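Local coordinates for protein glycoside hydrolase YxiA (Bacillus licheniformis, PDB 3LV4) that probably hydrolyses glycosidic bonds in L-arabinan as a calcium-binding family 43 glycoside hydrolase, at residues K273-F278 / N284-P289; S351-D356 / K424-S429; K374-N379 / T385-G390; K399-I404 / T408-F413. All coordinates share one frame; numbering follows the deposited sequence.

Contact 1. Residues K273-F278 / N284-P289; sequences KLMGNF and NGYVSP
F278 and Y286 face each other as an antiparallel hydrogen-bonded pair, F278 N giving to Y286 O at 3.1 Å and Y286 N to F278 O at 3.0 Å, before the chain turns a corner at V287 and S288. The two side chains lie side by side on one face of this short ladder. F278 brings its CE2 and CZ edge over a face of Y286 in an offset edge-to-face pair, planes 61° apart, with CE2 3.4 Å from Y286 CD2. At the rim of the tyrosine, in its plane, sits the selenium of M275, a selenomethionine, in a Met-aromatic contact; M275 CG also touches P289 CG. N277 CG lies anti to the carbonyl carbon (chi1 -60°), which brings OD1 to the S288 N-H at 2.7 Å, the donor above the carbonyl plane, while ND2 reaches S288 OG through a water. An alanine in place of N277 would probably leave the S288 amide without its acceptor and the corner less firmly held. Y286 OH continues to H323, and S288 OG to A224 O. N277 thus supplies the direct side-chain hydrogen bond across this corner of the family 43 region, a water between M275 O and P289 O adds a second polar link, and the apolar side is F278, Y286, M275 and P289, all buried.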
# COMPACT_ATOMS: atom_id res chain seq x y z
N LYS A 273 -6.87 5.70 -7.66
CA LYS A 273 -5.88 6.38 -6.82
C LYS A 273 -6.51 6.77 -5.49
O LYS A 273 -7.48 7.53 -5.46
CB LYS A 273 -5.32 7.62 -7.53
CG LYS A 273 -4.41 8.48 -6.68
CD LYS A 273 -3.92 9.70 -7.47
CE LYS A 273 -3.03 10.62 -6.64
NZ LYS A 273 -2.72 11.89 -7.37
N LEU A 274 -5.95 6.26 -4.40
CA LEU A 274 -6.58 6.43 -3.09
C LEU A 274 -6.09 7.65 -2.32
O LEU A 274 -6.80 8.18 -1.47
CB LEU A 274 -6.35 5.19 -2.22
CG LEU A 274 -7.01 3.93 -2.77
CD1 LEU A 274 -6.70 2.74 -1.85
CD2 LEU A 274 -8.52 4.16 -2.91
N MSE A 275 -4.86 8.07 -2.62
CA MSE A 275 -4.22 9.11 -1.81
C MSE A 275 -2.94 9.60 -2.47
O MSE A 275 -2.11 8.79 -2.90
CB MSE A 275 -3.90 8.55 -0.41
CG MSE A 275 -3.15 9.50 0.51
SE MSE A 275 -2.76 8.66 2.27
CE MSE A 275 -2.23 6.88 1.66
N GLY A 276 -2.80 10.92 -2.58
CA GLY A 276 -1.55 11.55 -2.99
C GLY A 276 -1.05 12.53 -1.94
O GLY A 276 -1.44 12.44 -0.77
N ASN A 277 -0.20 13.47 -2.34
CA ASN A 277 0.37 14.46 -1.42
C ASN A 277 -0.69 15.50 -1.07
O ASN A 277 -1.40 15.99 -1.95
CB ASN A 277 1.54 15.20 -2.07
CG ASN A 277 2.68 14.29 -2.49
OD1 ASN A 277 2.67 13.08 -2.26
ND2 ASN A 277 3.69 14.88 -3.12
N PHE A 278 -0.79 15.87 0.20
CA PHE A 278 -1.85 16.78 0.62
C PHE A 278 -1.51 17.46 1.93
O PHE A 278 -0.65 16.99 2.68
CB PHE A 278 -3.16 16.02 0.82
CG PHE A 278 -3.15 15.15 2.04
CD1 PHE A 278 -3.56 15.65 3.26
CD2 PHE A 278 -2.69 13.83 1.97
CE1 PHE A 278 -3.52 14.85 4.40
CE2 PHE A 278 -2.66 13.03 3.10
CZ PHE A 278 -3.07 13.54 4.31
N ASN A 284 0.80 20.38 8.69
CA ASN A 284 1.37 19.06 8.49
C ASN A 284 0.98 18.55 7.10
O ASN A 284 1.06 19.31 6.13
CB ASN A 284 0.90 18.12 9.60
CG ASN A 284 1.23 18.67 10.98
OD1 ASN A 284 2.26 19.33 11.16
ND2 ASN A 284 0.35 18.43 11.96
N GLY A 285 0.56 17.29 7.01
CA GLY A 285 0.23 16.69 5.72
C GLY A 285 1.18 15.55 5.37
O GLY A 285 2.08 15.23 6.15
N TYR A 286 0.96 14.93 4.20
CA TYR A 286 1.80 13.82 3.73
C TYR A 286 2.43 14.12 2.37
O TYR A 286 1.81 14.76 1.52
CB TYR A 286 1.00 12.51 3.57
CG TYR A 286 0.42 11.88 4.82
CD1 TYR A 286 0.81 12.30 6.09
CD2 TYR A 286 -0.52 10.86 4.71
CE1 TYR A 286 0.26 11.70 7.23
CE2 TYR A 286 -1.06 10.26 5.83
CZ TYR A 286 -0.68 10.68 7.08
OH TYR A 286 -1.24 10.08 8.18
N VAL A 287 3.64 13.60 2.17
CA VAL A 287 4.34 13.65 0.89
C VAL A 287 4.76 12.23 0.54
O VAL A 287 5.32 11.52 1.37
CB VAL A 287 5.60 14.57 0.97
CG1 VAL A 287 6.43 14.46 -0.30
CG2 VAL A 287 5.19 16.01 1.20
N SER A 288 4.48 11.82 -0.70
CA SER A 288 4.75 10.45 -1.15
C SER A 288 4.32 9.34 -0.18
O SER A 288 5.10 8.45 0.13
CB SER A 288 6.22 10.28 -1.53
OG SER A 288 6.52 11.01 -2.72
N PRO A 289 3.06 9.38 0.30
CA PRO A 289 2.60 8.25 1.11
C PRO A 289 2.47 7.01 0.23
O PRO A 289 1.94 7.10 -0.88
CB PRO A 289 1.23 8.73 1.61
CG PRO A 289 0.76 9.69 0.55
CD PRO A 289 2.01 10.39 0.09
O HOH W 1 -0.79 7.14 -1.35
O HOH W 2 5.95 13.32 -3.98

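Contact 2. Residues S351-D356 / K424-S429; sequences SDVIGD and KVMTFS
M426, a selenomethionine, carries the whole of this contact from the strand side, meeting D352 and V353 at the end of the short helix 350-353. Along the strand, after K424 and V425, M426 is the residue that points at the helix. Its CG lies anti to the backbone N (chi1 176°), which sends the chain straight out from the strand, and bends at the next two torsions (61° and 68°) fold the end back into a hook. The terminal CE comes to rest 4.0 Å from D352 CB, touching the aspartate at its root rather than at its charged end. Lower on the same side chain, M426 CG lies 4.3 Å from V353 CG1, a loose apolar touch. No hydrogen bond joins the two segments, and the CA atoms of V353 and M426 remain 6.8 Å apart, so the meeting rests on side-chain carbons that bridge the gap between helix and strand. The carboxylate of D352 is engaged away from the selenomethionine: OD2 accepts from K349 N and forms a salt bridge with R415. Past M426 the segment runs on through T427 and F428 to S429, and strand 423-432 is bonded on one flank to 407-418, through V425 with Q416 and T427 with L414, and on the other to 437-442, through M426 with S442. Helix 350-353 therefore lies against the strands of the C-terminal lipocalin-like domain, with V353 also touching F413 and W392, just before the chain enters strand 355-363.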
# COMPACT_ATOMS: atom_id res chain seq x y z
N SER A 351 -27.88 16.44 10.47
CA SER A 351 -27.30 17.56 11.21
C SER A 351 -25.83 17.32 11.56
O SER A 351 -25.06 18.27 11.73
CB SER A 351 -28.11 17.92 12.46
OG SER A 351 -27.84 17.03 13.53
N ASP A 352 -25.44 16.05 11.67
CA ASP A 352 -24.06 15.69 12.00
C ASP A 352 -23.12 16.10 10.87
O ASP A 352 -21.98 16.51 11.11
CB ASP A 352 -23.92 14.18 12.21
CG ASP A 352 -24.63 13.69 13.47
OD1 ASP A 352 -24.72 14.46 14.45
OD2 ASP A 352 -25.07 12.51 13.48
N VAL A 353 -23.59 15.96 9.64
CA VAL A 353 -22.70 16.07 8.49
C VAL A 353 -22.79 17.40 7.75
O VAL A 353 -21.88 17.77 7.01
CB VAL A 353 -22.89 14.89 7.50
CG1 VAL A 353 -22.59 13.57 8.21
CG2 VAL A 353 -24.29 14.89 6.92
N ILE A 354 -23.90 18.13 7.93
CA ILE A 354 -24.02 19.48 7.40
C ILE A 354 -22.89 20.37 7.95
O ILE A 354 -22.49 20.21 9.10
CB ILE A 354 -25.38 20.10 7.79
CG1 ILE A 354 -26.49 19.56 6.89
CG2 ILE A 354 -25.34 21.63 7.71
CD1 ILE A 354 -27.87 19.65 7.52
N GLY A 355 -22.37 21.28 7.13
CA GLY A 355 -21.35 22.20 7.60
C GLY A 355 -20.17 22.45 6.68
O GLY A 355 -20.12 21.94 5.55
N ASP A 356 -19.21 23.23 7.17
CA ASP A 356 -18.02 23.58 6.39
C ASP A 356 -16.97 22.49 6.50
O ASP A 356 -16.80 21.89 7.56
CB ASP A 356 -17.43 24.91 6.88
CG ASP A 356 -18.40 26.07 6.75
OD1 ASP A 356 -19.17 26.11 5.78
OD2 ASP A 356 -18.38 26.96 7.62
N LYS A 424 -12.06 16.13 17.85
CA LYS A 424 -12.83 15.20 17.04
C LYS A 424 -13.50 15.96 15.92
O LYS A 424 -14.08 17.02 16.15
CB LYS A 424 -13.89 14.49 17.89
CG LYS A 424 -13.52 13.08 18.30
CD LYS A 424 -13.38 12.96 19.81
CE LYS A 424 -13.20 11.50 20.24
NZ LYS A 424 -12.05 10.83 19.56
N VAL A 425 -13.44 15.41 14.71
CA VAL A 425 -14.04 16.06 13.55
C VAL A 425 -14.87 15.06 12.76
O VAL A 425 -14.71 13.85 12.93
CB VAL A 425 -12.97 16.67 12.62
CG1 VAL A 425 -12.25 17.82 13.31
CG2 VAL A 425 -11.98 15.60 12.15
N MSE A 426 -15.74 15.56 11.89
CA MSE A 426 -16.47 14.69 10.97
C MSE A 426 -15.69 14.62 9.67
O MSE A 426 -15.20 15.63 9.18
CB MSE A 426 -17.88 15.24 10.70
CG MSE A 426 -18.67 14.42 9.67
SE MSE A 426 -18.94 12.55 10.24
CE MSE A 426 -20.17 12.90 11.74
N THR A 427 -15.56 13.43 9.09
CA THR A 427 -14.88 13.32 7.81
C THR A 427 -15.75 12.60 6.80
O THR A 427 -16.72 11.94 7.16
CB THR A 427 -13.53 12.57 7.94
OG1 THR A 427 -13.76 11.16 8.08
CG2 THR A 427 -12.74 13.08 9.15
N PHE A 428 -15.41 12.74 5.52
CA PHE A 428 -15.92 11.85 4.51
C PHE A 428 -14.79 11.52 3.54
O PHE A 428 -13.82 12.26 3.43
CB PHE A 428 -17.14 12.43 3.77
CG PHE A 428 -16.86 13.67 2.98
CD1 PHE A 428 -16.31 13.59 1.71
CD2 PHE A 428 -17.19 14.92 3.49
CE1 PHE A 428 -16.07 14.74 0.96
CE2 PHE A 428 -16.96 16.08 2.75
CZ PHE A 428 -16.39 15.99 1.48
N SER A 429 -14.91 10.38 2.87
CA SER A 429 -13.89 9.95 1.92
C SER A 429 -14.63 9.22 0.82
O SER A 429 -15.41 8.31 1.11
CB SER A 429 -12.88 9.02 2.59
OG SER A 429 -11.89 8.59 1.66

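Contact 3. Residues K374-N379 / T385-G390; sequences KEIRLN and TGAVAG. With CA (calcium ion), chain D.
R377 and T385 are bonded to each other twice through their backbones, R377 N to T385 O at 2.9 Å and T385 N to R377 O at 3.1 Å. A third backbone bond runs from A387 N to E375 O. Between them I376 faces G386 as a non-hydrogen-bonded pair, where the backbone angles of G386 call for glycine. This is the beta hairpin of strands 371-378 and 383-386 in the C-terminal lipocalin-like domain. One hydrogen bond joins side chains across the hairpin: N379 ND2 gives a nearly straight bond (171°) to T385 OG1 at 3.0 Å, with the hydroxyl lying in the amide plane. The same ND2 also gives to K383 O, so both bonds help fix the rotation of the amide. A leucine in place of N379 would probably leave T385 OG1 and K383 O without this donor and free the threonine hydroxyl to turn. Apolar contacts gather at the other end, where I376 CG2 meets V388 CG2 and A387 CB, each at 3.9 Å, and the methyl of A387 comes 3.5 Å from K374 CB. Metal binding belongs to E375, whose chain, extended beyond CG (chi2 -172°), leads away from the hairpin partner and puts OE2 2.5 Å from the calcium ion. N281 and E358 join E375 there with three waters, so the ion ties this strand to the family 43 region through N281.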
# COMPACT_ATOMS: atom_id res chain seq x y z
N LYS A 374 -9.10 22.99 0.39
CA LYS A 374 -9.87 24.21 0.19
C LYS A 374 -11.23 24.06 0.86
O LYS A 374 -11.75 22.95 0.97
CB LYS A 374 -10.03 24.48 -1.31
CG LYS A 374 -8.69 24.59 -2.02
CD LYS A 374 -8.80 25.24 -3.37
CE LYS A 374 -7.42 25.49 -3.95
NZ LYS A 374 -7.47 25.58 -5.42
N GLU A 375 -11.79 25.18 1.30
CA GLU A 375 -13.05 25.15 2.05
C GLU A 375 -14.29 25.04 1.18
O GLU A 375 -14.44 25.76 0.19
CB GLU A 375 -13.17 26.38 2.96
CG GLU A 375 -12.05 26.50 3.94
CD GLU A 375 -12.28 27.59 4.96
OE1 GLU A 375 -13.38 28.20 4.98
OE2 GLU A 375 -11.36 27.85 5.76
N ILE A 376 -15.17 24.13 1.58
CA ILE A 376 -16.47 23.97 0.95
C ILE A 376 -17.51 23.90 2.05
O ILE A 376 -17.17 23.79 3.23
CB ILE A 376 -16.54 22.67 0.13
CG1 ILE A 376 -16.37 21.44 1.03
CG2 ILE A 376 -15.48 22.68 -0.98
CD1 ILE A 376 -16.73 20.12 0.34
N ARG A 377 -18.78 23.99 1.67
CA ARG A 377 -19.87 23.75 2.62
C ARG A 377 -20.85 22.73 2.08
O ARG A 377 -21.30 22.83 0.93
CB ARG A 377 -20.61 25.05 2.97
CG ARG A 377 -21.77 24.82 3.93
CD ARG A 377 -22.36 26.12 4.45
NE ARG A 377 -23.41 25.86 5.44
CZ ARG A 377 -23.19 25.66 6.74
NH1 ARG A 377 -21.95 25.70 7.22
NH2 ARG A 377 -24.21 25.43 7.55
N LEU A 378 -21.16 21.72 2.89
CA LEU A 378 -22.28 20.84 2.61
C LEU A 378 -23.49 21.52 3.22
O LEU A 378 -23.69 21.48 4.44
CB LEU A 378 -22.07 19.47 3.24
CG LEU A 378 -20.83 18.69 2.79
CD1 LEU A 378 -20.89 17.24 3.28
CD2 LEU A 378 -20.66 18.74 1.28
N ASN A 379 -24.29 22.17 2.37
CA ASN A 379 -25.46 22.91 2.84
C ASN A 379 -26.64 22.00 3.14
O ASN A 379 -26.77 20.91 2.59
CB ASN A 379 -25.88 23.96 1.81
CG ASN A 379 -24.81 25.01 1.59
OD1 ASN A 379 -24.78 26.03 2.28
ND2 ASN A 379 -23.92 24.76 0.64
N THR A 385 -21.22 24.34 -1.79
CA THR A 385 -20.75 25.66 -2.18
C THR A 385 -19.32 25.89 -1.70
O THR A 385 -18.75 25.05 -1.00
CB THR A 385 -21.64 26.77 -1.62
OG1 THR A 385 -21.76 26.60 -0.20
CG2 THR A 385 -23.04 26.71 -2.25
N GLY A 386 -18.74 27.02 -2.09
CA GLY A 386 -17.39 27.35 -1.68
C GLY A 386 -16.39 27.10 -2.80
O GLY A 386 -16.56 27.60 -3.91
N ALA A 387 -15.37 26.31 -2.50
CA ALA A 387 -14.28 26.06 -3.45
C ALA A 387 -14.78 25.34 -4.70
O ALA A 387 -14.22 25.49 -5.79
CB ALA A 387 -13.15 25.26 -2.79
N VAL A 388 -15.84 24.56 -4.54
CA VAL A 388 -16.48 23.90 -5.67
C VAL A 388 -17.98 24.03 -5.56
O VAL A 388 -18.53 24.25 -4.47
CB VAL A 388 -16.13 22.39 -5.75
CG1 VAL A 388 -14.63 22.18 -5.87
CG2 VAL A 388 -16.70 21.65 -4.54
N ALA A 389 -18.65 23.90 -6.70
CA ALA A 389 -20.10 23.84 -6.73
C ALA A 389 -20.51 22.41 -7.03
O ALA A 389 -19.91 21.74 -7.87
CB ALA A 389 -20.66 24.80 -7.78
N GLY A 390 -21.53 21.92 -6.33
CA GLY A 390 -22.00 20.57 -6.58
C GLY A 390 -23.18 20.21 -5.72
O GLY A 390 -23.86 21.08 -5.18
CA CA D . -9.10 26.88 5.90
O HOH W 3 -8.07 29.16 4.62
O HOH W 4 -8.38 26.09 3.63
O HOH W 5 -9.69 26.95 8.52

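Contact 4. Residues K399-I404 / T408-F413; sequences KIELKI and TYDGVF
I400 and F413 cross at about a right angle, the isoleucine CD1 3.5 Å from F413 CZ and its CB equally near F413 CE2. CD1 gets there because CG1 is turned anti to the backbone N (chi1 -171°), which leaves CG2 to lie against the C and CA atoms of G411. On the same face L402 meets Y409 obliquely, CD1 at 3.8 Å from Y409 CB. The Y409 ring runs on past the leucine, with L402 O and I404 O at the ring's edge, near its plane, and its OH bonds to D436. The opposite face, apart from the buried V412, is largely polar and more exposed. There K399 and V412 run side by side, pointing the same way, as do K403 and T408, the lysine CE 3.6 Å from T408 OG1. E401 and D410 are also alongside, their carboxylate planes 36° apart. These like charges sit close without touching, and K403 NZ makes a weak salt bridge to E401 OE2 at 3.3 Å that would partly offset them. D410 OD1 accepts from a water that also donates to I400 O. Four backbone bonds hold the ladder, I400 and G411 exchanging one pair and L402 and Y409 the other, while the strand axes run 145° apart, 4.3 Å at their closest. The alternation of an apolar face, with F428 beyond L402 and F413, and a mostly polar one is that of a two-faced antiparallel beta hairpin, here strands 399-404 and 407-418 of the C-terminal lipocalin-like domain.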
# COMPACT_ATOMS: atom_id res chain seq x y z
N LYS A 399 -23.25 6.56 4.48
CA LYS A 399 -22.73 6.74 3.13
C LYS A 399 -22.92 8.18 2.66
O LYS A 399 -23.87 8.87 3.06
CB LYS A 399 -23.41 5.79 2.14
CG LYS A 399 -23.24 4.32 2.47
CD LYS A 399 -21.78 3.94 2.62
CE LYS A 399 -21.59 2.42 2.53
NZ LYS A 399 -22.17 1.68 3.70
N ILE A 400 -22.00 8.64 1.82
CA ILE A 400 -22.14 9.92 1.15
C ILE A 400 -22.13 9.72 -0.35
O ILE A 400 -21.46 8.82 -0.87
CB ILE A 400 -21.02 10.93 1.54
CG1 ILE A 400 -21.35 12.32 0.98
CG2 ILE A 400 -19.65 10.46 1.05
CD1 ILE A 400 -20.37 13.39 1.41
N GLU A 401 -22.91 10.54 -1.04
CA GLU A 401 -22.80 10.67 -2.48
C GLU A 401 -22.56 12.14 -2.78
O GLU A 401 -23.24 13.00 -2.23
CB GLU A 401 -24.09 10.18 -3.15
CG GLU A 401 -24.01 10.11 -4.65
CD GLU A 401 -25.31 9.62 -5.28
OE1 GLU A 401 -26.18 9.10 -4.55
OE2 GLU A 401 -25.45 9.75 -6.50
N LEU A 402 -21.57 12.44 -3.62
CA LEU A 402 -21.32 13.83 -4.02
C LEU A 402 -21.23 13.93 -5.52
O LEU A 402 -20.79 13.00 -6.20
CB LEU A 402 -19.99 14.35 -3.46
CG LEU A 402 -19.58 14.11 -2.02
CD1 LEU A 402 -18.77 12.83 -1.94
CD2 LEU A 402 -18.76 15.31 -1.54
N LYS A 403 -21.66 15.07 -6.05
CA LYS A 403 -21.46 15.36 -7.46
C LYS A 403 -20.66 16.64 -7.59
O LYS A 403 -21.15 17.73 -7.26
CB LYS A 403 -22.79 15.46 -8.19
CG LYS A 403 -23.52 14.14 -8.30
CD LYS A 403 -24.66 14.24 -9.31
CE LYS A 403 -25.27 12.87 -9.61
NZ LYS A 403 -26.00 12.36 -8.43
N ILE A 404 -19.43 16.50 -8.07
CA ILE A 404 -18.48 17.59 -8.18
C ILE A 404 -17.68 17.38 -9.45
O ILE A 404 -17.40 16.24 -9.82
CB ILE A 404 -17.46 17.54 -7.01
CG1 ILE A 404 -18.18 17.67 -5.67
CG2 ILE A 404 -16.40 18.60 -7.17
CD1 ILE A 404 -17.31 17.23 -4.48
N THR A 408 -19.36 11.69 -10.19
CA THR A 408 -20.12 11.24 -9.04
C THR A 408 -19.21 10.45 -8.12
O THR A 408 -18.48 9.58 -8.57
CB THR A 408 -21.31 10.35 -9.45
OG1 THR A 408 -22.20 11.10 -10.30
CG2 THR A 408 -22.07 9.88 -8.22
N TYR A 409 -19.26 10.78 -6.83
CA TYR A 409 -18.38 10.17 -5.85
C TYR A 409 -19.19 9.45 -4.80
O TYR A 409 -20.17 10.00 -4.28
CB TYR A 409 -17.54 11.24 -5.15
CG TYR A 409 -16.57 11.95 -6.05
CD1 TYR A 409 -16.99 13.02 -6.86
CD2 TYR A 409 -15.24 11.57 -6.12
CE1 TYR A 409 -16.10 13.68 -7.70
CE2 TYR A 409 -14.34 12.22 -6.95
CZ TYR A 409 -14.78 13.27 -7.74
OH TYR A 409 -13.89 13.92 -8.56
N ASP A 410 -18.79 8.22 -4.49
CA ASP A 410 -19.46 7.42 -3.48
C ASP A 410 -18.49 7.17 -2.35
O ASP A 410 -17.37 6.72 -2.58
CB ASP A 410 -19.91 6.08 -4.08
CG ASP A 410 -21.08 6.25 -5.03
OD1 ASP A 410 -22.20 6.47 -4.54
OD2 ASP A 410 -20.87 6.17 -6.26
N GLY A 411 -18.91 7.45 -1.12
CA GLY A 411 -17.99 7.30 -0.01
C GLY A 411 -18.67 7.08 1.32
O GLY A 411 -19.85 6.71 1.39
N VAL A 412 -17.91 7.32 2.38
CA VAL A 412 -18.33 7.00 3.74
C VAL A 412 -17.97 8.14 4.68
O VAL A 412 -16.89 8.73 4.56
CB VAL A 412 -17.67 5.68 4.22
CG1 VAL A 412 -18.20 5.29 5.59
CG2 VAL A 412 -17.92 4.55 3.22
N PHE A 413 -18.89 8.47 5.60
CA PHE A 413 -18.65 9.43 6.69
C PHE A 413 -18.04 8.72 7.90
O PHE A 413 -18.43 7.60 8.24
CB PHE A 413 -19.97 10.06 7.16
CG PHE A 413 -20.55 11.11 6.24
CD1 PHE A 413 -19.97 12.37 6.13
CD2 PHE A 413 -21.73 10.86 5.55
CE1 PHE A 413 -20.54 13.35 5.31
CE2 PHE A 413 -22.31 11.83 4.72
CZ PHE A 413 -21.71 13.07 4.61
O HOH W 6 -22.65 6.41 -1.88

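From the N terminus, contact 1 comes first, closing a short loop between 273-278 and 284-289 in the family 43 region before any of the others opens. Contact 2 then closes the longest loop, from 351-356 to 424-429, and contacts 3 and 4 are both nested inside it, one after the other, each closing a hairpin; none cross. The three share the lipocalin-like domain and touch: D356 of contact 2 forms a salt bridge with R377 of contact 3, V412 of contact 4 pairs with S429 of contact 2, and V388 of contact 3 packs on I404 of contact 4. Strand 272-280, which carries part of contact 1, runs beside strand 371-378 of contact 3, joining the two regions.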